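Local coordinates for fructokinase (PDB 3LJS), which probably phosphorylates fructose at the expense of ATP, as a sugar kinase of the PfkB (ribokinase-like) family, at residues Asp114-Phe127 with Asp142-Ala156. Residues are numbered along the deposited sequence; the frame is centred on the assembly and turned at random.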
loop_
_atom_site.group_PDB
_atom_site.type_symbol
_atom_site.label_atom_id
_atom_site.label_comp_id
_atom_site.label_asym_id
_atom_site.label_seq_id
_atom_site.Cartn_x
_atom_site.Cartn_y
_atom_site.Cartn_z
ATOM N N ASP B 114 -0.430 -11.953 4.670
ATOM C CA ASP B 114 -1.421 -12.963 5.050
ATOM C C ASP B 114 -1.567 -14.106 4.044
ATOM O O ASP B 114 -1.981 -15.211 4.405
ATOM C CB ASP B 114 -2.793 -12.313 5.309
ATOM C CG ASP B 114 -3.523 -11.947 4.033
ATOM O OD1 ASP B 114 -3.301 -10.838 3.493
ATOM O OD2 ASP B 114 -4.328 -12.777 3.562
ATOM N N LEU B 115 -1.215 -13.840 2.789
ATOM C CA LEU B 115 -1.302 -14.849 1.729
ATOM C C LEU B 115 -0.194 -15.903 1.803
ATOM O O LEU B 115 -0.265 -16.927 1.128
ATOM C CB LEU B 115 -1.216 -14.178 0.354
ATOM C CG LEU B 115 -2.450 -13.752 -0.449
ATOM C CD1 LEU B 115 -3.728 -14.167 0.233
ATOM C CD2 LEU B 115 -2.394 -12.258 -0.664
ATOM N N LEU B 116 0.822 -15.653 2.622
ATOM C CA LEU B 116 1.957 -16.567 2.724
ATOM C C LEU B 116 1.896 -17.598 3.845
ATOM O O LEU B 116 2.852 -18.345 4.059
ATOM C CB LEU B 116 3.252 -15.754 2.828
ATOM C CG LEU B 116 4.001 -15.378 1.537
ATOM C CD1 LEU B 116 3.094 -15.399 0.330
ATOM C CD2 LEU B 116 4.636 -14.011 1.724
ATOM N N PHE B 117 0.781 -17.642 4.566
ATOM C CA PHE B 117 0.629 -18.622 5.636
ATOM C C PHE B 117 0.566 -19.993 4.957
ATOM O O PHE B 117 -0.145 -20.167 3.971
ATOM C CB PHE B 117 -0.673 -18.370 6.406
ATOM C CG PHE B 117 -0.800 -19.176 7.672
ATOM C CD1 PHE B 117 -0.558 -18.588 8.913
ATOM C CD2 PHE B 117 -1.167 -20.520 7.629
ATOM C CE1 PHE B 117 -0.683 -19.328 10.095
ATOM C CE2 PHE B 117 -1.293 -21.268 8.803
ATOM C CZ PHE B 117 -1.051 -20.669 10.039
ATOM N N ARG B 118 1.317 -20.961 5.467
ATOM C CA ARG B 118 1.311 -22.301 4.884
ATOM C C ARG B 118 0.953 -23.328 5.949
ATOM O O ARG B 118 1.021 -23.037 7.144
ATOM C CB ARG B 118 2.678 -22.623 4.254
ATOM C CG ARG B 118 2.978 -21.800 2.989
ATOM C CD ARG B 118 1.964 -22.087 1.873
ATOM N NE ARG B 118 2.140 -21.213 0.710
ATOM C CZ ARG B 118 1.450 -20.096 0.483
ATOM N NH1 ARG B 118 0.506 -19.690 1.332
ATOM N NH2 ARG B 118 1.719 -19.367 -0.595
ATOM N N VAL B 119 0.569 -24.526 5.518
ATOM C CA VAL B 119 0.166 -25.573 6.451
ATOM C C VAL B 119 1.166 -25.803 7.577
ATOM O O VAL B 119 0.776 -26.097 8.707
ATOM C CB VAL B 119 -0.103 -26.901 5.709
ATOM C CG1 VAL B 119 -0.408 -28.006 6.710
ATOM C CG2 VAL B 119 -1.284 -26.722 4.760
ATOM N N GLU B 120 2.452 -25.655 7.270
ATOM C CA GLU B 120 3.510 -25.839 8.263
ATOM C C GLU B 120 3.407 -24.825 9.407
ATOM O O GLU B 120 3.985 -25.029 10.477
ATOM C CB GLU B 120 4.878 -25.693 7.592
ATOM C CG GLU B 120 5.164 -24.271 7.126
ATOM C CD GLU B 120 6.268 -24.191 6.089
ATOM O OE1 GLU B 120 6.105 -24.784 5.002
ATOM O OE2 GLU B 120 7.292 -23.528 6.357
ATOM N N HIS B 121 2.677 -23.732 9.187
ATOM C CA HIS B 121 2.542 -22.697 10.215
ATOM C C HIS B 121 1.471 -22.987 11.262
ATOM O O HIS B 121 1.405 -22.308 12.289
ATOM C CB HIS B 121 2.278 -21.330 9.568
ATOM C CG HIS B 121 3.388 -20.859 8.680
ATOM N ND1 HIS B 121 4.679 -20.678 9.132
ATOM C CD2 HIS B 121 3.410 -20.569 7.357
ATOM C CE1 HIS B 121 5.448 -20.303 8.124
ATOM N NE2 HIS B 121 4.703 -20.231 7.036
ATOM N N PHE B 122 0.629 -23.986 11.007
ATOM C CA PHE B 122 -0.409 -24.357 11.971
ATOM C C PHE B 122 0.265 -25.013 13.167
ATOM O O PHE B 122 1.319 -25.632 13.025
ATOM C CB PHE B 122 -1.397 -25.359 11.367
ATOM C CG PHE B 122 -2.435 -24.739 10.481
ATOM C CD1 PHE B 122 -3.217 -23.686 10.937
ATOM C CD2 PHE B 122 -2.664 -25.243 9.208
ATOM C CE1 PHE B 122 -4.218 -23.146 10.139
ATOM C CE2 PHE B 122 -3.663 -24.711 8.402
ATOM C CZ PHE B 122 -4.440 -23.659 8.872
ATOM N N GLN B 123 -0.345 -24.878 14.338
ATOM C CA GLN B 123 0.190 -25.469 15.559
ATOM C C GLN B 123 -0.829 -26.443 16.146
ATOM O O GLN B 123 -2.004 -26.106 16.313
ATOM C CB GLN B 123 0.502 -24.371 16.566
ATOM C CG GLN B 123 1.629 -23.462 16.141
ATOM C CD GLN B 123 1.666 -22.190 16.950
ATOM O OE1 GLN B 123 1.518 -22.217 18.172
ATOM N NE2 GLN B 123 1.869 -21.065 16.276
ATOM N N ASP B 124 -0.380 -27.652 16.460
ATOM C CA ASP B 124 -1.273 -28.663 17.006
ATOM C C ASP B 124 -2.022 -28.204 18.254
ATOM O O ASP B 124 -3.174 -28.573 18.450
ATOM C CB ASP B 124 -0.496 -29.953 17.290
ATOM C CG ASP B 124 -0.061 -30.659 16.013
ATOM O OD1 ASP B 124 -0.314 -30.112 14.918
ATOM O OD2 ASP B 124 0.531 -31.759 16.098
ATOM N N ALA B 125 -1.378 -27.391 19.084
ATOM C CA ALA B 125 -2.012 -26.896 20.305
ATOM C C ALA B 125 -3.258 -26.051 20.003
ATOM O O ALA B 125 -4.208 -26.035 20.789
ATOM C CB ALA B 125 -1.013 -26.082 21.120
ATOM N N SER B 126 -3.246 -25.349 18.871
ATOM C CA SER B 126 -4.379 -24.516 18.458
ATOM C C SER B 126 -5.619 -25.372 18.226
ATOM O O SER B 126 -6.703 -25.063 18.720
ATOM C CB SER B 126 -4.054 -23.768 17.158
ATOM O OG SER B 126 -3.000 -22.843 17.341
ATOM N N PHE B 127 -5.453 -26.442 17.458
ATOM C CA PHE B 127 -6.556 -27.344 17.147
ATOM C C PHE B 127 -6.978 -28.202 18.340
ATOM O O PHE B 127 -8.150 -28.546 18.473
ATOM C CB PHE B 127 -6.178 -28.228 15.953
ATOM C CG PHE B 127 -6.057 -27.468 14.659
ATOM C CD1 PHE B 127 -7.192 -27.153 13.914
ATOM C CD2 PHE B 127 -4.815 -27.023 14.209
ATOM C CE1 PHE B 127 -7.098 -26.402 12.738
ATOM C CE2 PHE B 127 -4.709 -26.266 13.031
ATOM C CZ PHE B 127 -5.856 -25.957 12.295
ATOM N N ASP B 142 -6.024 -17.331 -3.933
ATOM C CA ASP B 142 -5.029 -17.958 -4.799
ATOM C C ASP B 142 -4.972 -19.431 -4.394
ATOM O O ASP B 142 -5.395 -19.787 -3.289
ATOM C CB ASP B 142 -3.657 -17.247 -4.712
ATOM C CG ASP B 142 -2.799 -17.706 -3.545
ATOM O OD1 ASP B 142 -1.959 -16.894 -3.100
ATOM O OD2 ASP B 142 -2.925 -18.859 -3.087
ATOM N N ALA B 143 -4.479 -20.281 -5.290
ATOM C CA ALA B 143 -4.417 -21.722 -5.051
ATOM C C ALA B 143 -3.744 -22.172 -3.761
ATOM O O ALA B 143 -4.267 -23.043 -3.061
ATOM C CB ALA B 143 -3.753 -22.418 -6.246
ATOM N N ASP B 144 -2.588 -21.597 -3.450
ATOM C CA ASP B 144 -1.849 -21.978 -2.250
ATOM C C ASP B 144 -2.566 -21.662 -0.938
ATOM O O ASP B 144 -2.706 -22.530 -0.075
ATOM C CB ASP B 144 -0.471 -21.311 -2.244
ATOM C CG ASP B 144 0.462 -21.875 -3.309
ATOM O OD1 ASP B 144 1.591 -21.363 -3.431
ATOM O OD2 ASP B 144 0.074 -22.830 -4.016
ATOM N N ILE B 145 -3.016 -20.424 -0.778
ATOM C CA ILE B 145 -3.694 -20.048 0.452
ATOM C C ILE B 145 -5.032 -20.788 0.589
ATOM O O ILE B 145 -5.440 -21.152 1.693
ATOM C CB ILE B 145 -3.889 -18.510 0.530
ATOM C CG1 ILE B 145 -4.274 -18.108 1.955
ATOM C CG2 ILE B 145 -4.935 -18.055 -0.475
ATOM C CD1 ILE B 145 -3.193 -18.412 2.991
ATOM N N ALA B 146 -5.703 -21.035 -0.530
ATOM C CA ALA B 146 -6.974 -21.753 -0.503
ATOM C C ALA B 146 -6.789 -23.161 0.058
ATOM O O ALA B 146 -7.572 -23.614 0.895
ATOM C CB ALA B 146 -7.567 -21.829 -1.906
ATOM N N GLU B 147 -5.753 -23.857 -0.407
ATOM C CA GLU B 147 -5.481 -25.210 0.061
ATOM C C GLU B 147 -5.173 -25.199 1.554
ATOM O O GLU B 147 -5.554 -26.117 2.279
ATOM C CB GLU B 147 -4.308 -25.827 -0.711
ATOM C CG GLU B 147 -3.808 -27.145 -0.113
ATOM C CD GLU B 147 -4.866 -28.244 -0.094
ATOM O OE1 GLU B 147 -4.666 -29.240 0.636
ATOM O OE2 GLU B 147 -5.887 -28.126 -0.809
ATOM N N VAL B 148 -4.477 -24.163 2.009
ATOM C CA VAL B 148 -4.150 -24.029 3.427
ATOM C C VAL B 148 -5.452 -23.874 4.230
ATOM O O VAL B 148 -5.614 -24.471 5.301
ATOM C CB VAL B 148 -3.238 -22.798 3.670
ATOM C CG1 VAL B 148 -3.113 -22.518 5.159
ATOM C CG2 VAL B 148 -1.847 -23.052 3.066
ATOM N N THR B 149 -6.386 -23.086 3.701
ATOM C CA THR B 149 -7.661 -22.878 4.379
ATOM C C THR B 149 -8.448 -24.199 4.430
ATOM O O THR B 149 -8.994 -24.561 5.473
ATOM C CB THR B 149 -8.514 -21.780 3.672
ATOM O OG1 THR B 149 -7.751 -20.569 3.564
ATOM C CG2 THR B 149 -9.784 -21.477 4.474
ATOM N N PHE B 150 -8.488 -24.930 3.319
ATOM C CA PHE B 150 -9.215 -26.194 3.297
ATOM C C PHE B 150 -8.608 -27.178 4.296
ATOM O O PHE B 150 -9.334 -27.850 5.026
ATOM C CB PHE B 150 -9.207 -26.813 1.894
ATOM C CG PHE B 150 -9.805 -25.930 0.827
ATOM C CD1 PHE B 150 -10.949 -25.176 1.080
ATOM C CD2 PHE B 150 -9.244 -25.887 -0.448
ATOM C CE1 PHE B 150 -11.531 -24.391 0.077
ATOM C CE2 PHE B 150 -9.818 -25.106 -1.460
ATOM C CZ PHE B 150 -10.961 -24.359 -1.197
ATOM N N GLU B 151 -7.277 -27.248 4.333
ATOM C CA GLU B 151 -6.583 -28.149 5.247
ATOM C C GLU B 151 -6.894 -27.775 6.691
ATOM O O GLU B 151 -7.060 -28.645 7.546
ATOM C CB GLU B 151 -5.070 -28.099 4.999
ATOM C CG GLU B 151 -4.237 -29.048 5.858
ATOM C CD GLU B 151 -4.671 -30.517 5.757
ATOM O OE1 GLU B 151 -5.246 -30.917 4.722
ATOM O OE2 GLU B 151 -4.419 -31.278 6.718
ATOM N N GLY B 152 -6.966 -26.474 6.959
ATOM C CA GLY B 152 -7.294 -26.030 8.299
ATOM C C GLY B 152 -8.700 -26.478 8.674
ATOM O O GLY B 152 -8.944 -26.913 9.803
HETATM N N MSE B 153 -9.631 -26.372 7.729
HETATM C CA MSE B 153 -11.007 -26.782 7.980
HETATM C C MSE B 153 -11.090 -28.292 8.196
HETATM O O MSE B 153 -11.844 -28.758 9.053
HETATM C CB MSE B 153 -11.910 -26.375 6.812
HETATM C CG MSE B 153 -12.024 -24.870 6.593
HETATM SE SE MSE B 153 -13.044 -24.429 4.984
HETATM C CE MSE B 153 -14.780 -24.129 5.771
ATOM N N ARG B 154 -10.318 -29.059 7.425
ATOM C CA ARG B 154 -10.324 -30.514 7.565
ATOM C C ARG B 154 -9.674 -30.939 8.880
ATOM O O ARG B 154 -10.119 -31.884 9.538
ATOM C CB ARG B 154 -9.596 -31.180 6.387
ATOM C CG ARG B 154 -10.346 -31.085 5.059
ATOM C CD ARG B 154 -9.632 -31.848 3.938
ATOM N NE ARG B 154 -8.302 -31.311 3.661
ATOM C CZ ARG B 154 -7.958 -30.704 2.529
ATOM N NH1 ARG B 154 -8.847 -30.557 1.553
ATOM N NH2 ARG B 154 -6.722 -30.240 2.373
ATOM N N ARG B 155 -8.613 -30.237 9.258
ATOM C CA ARG B 155 -7.902 -30.535 10.493
ATOM C C ARG B 155 -8.807 -30.195 11.687
ATOM O O ARG B 155 -8.889 -30.942 12.662
ATOM C CB ARG B 155 -6.602 -29.716 10.537
ATOM C CG ARG B 155 -5.588 -30.180 11.563
ATOM C CD ARG B 155 -4.204 -29.594 11.272
ATOM N NE ARG B 155 -3.660 -30.064 9.996
ATOM C CZ ARG B 155 -2.425 -29.808 9.563
ATOM N NH1 ARG B 155 -1.593 -29.080 10.302
ATOM N NH2 ARG B 155 -2.017 -30.289 8.394
ATOM N N ALA B 156 -9.499 -29.066 11.595
ATOM C CA ALA B 156 -10.398 -28.638 12.659
ATOM C C ALA B 156 -11.476 -29.692 12.898
ATOM O O ALA B 156 -11.725 -30.091 14.032
ATOM C CB ALA B 156 -11.043 -27.299 12.290
HETATM O O HOH W 1 0.034 -17.183 -1.597
HETATM O O HOH W 2 1.252 -28.245 10.223
#
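Arg155 lays its aliphatic stem over one face of the Phe127 ring: CG sits 4.0 Å from the centroid of that ring, 3° off its normal, a CH-pi contact. With CG anti to the backbone N (chi1 -165°) and a bend at chi3, the chain passes across Phe127 and carries its guanidinium on to Val119 and Phe122. There Arg155 NH2 comes 3.3 Å from Val119 CG1, and one guanidinium face is turned to Phe122 CD2, the ring and guanidinium planes 60° apart. Arg155 NH2 also makes a salt bridge to Glu151 OE2, while a water links its NH1 to Val119 O.

Phe122 points at the helix. Val148 O lies at the edge of its ring, in the ring plane, and CZ comes 3.8 Å from Gly152 CA, a residue with no side chain to intervene. Phe127 CZ lies over one face of this ring and Phe117 CE2 over the centre of the opposite one. Val148 divides its branches: CG1 touches the edge of the Phe117 ring at CD2 (3.7 Å), whereas CG2 faces Phe117 O and Arg118 CA.

Toward the helix start, Arg118 folds back at chi2, and its NH1 donates to both Leu115 O and Phe117 O, tying the guanidinium to the backbone of its own loop. Asp144 CB rests over one guanidinium face, and Asp144 OD1 completes a long salt bridge, 3.5 Å from Arg118 NH2. One water joins Leu115 O, Arg118 NH2 and Asp142 OD1; OD2 of the same aspartate caps the helix at Ile145 N.

Phe10 of strand 6-10 and Val56 of strand 53-60 also meet Phe117 and Phe122. This is core packing of the ribokinase-like alpha/beta fold: helix 143-158, the helix of the beta-alpha-beta crossover between parallel strands 130-136 and 162-166, packs against the loop before helix 124-129 and that helix's first turn.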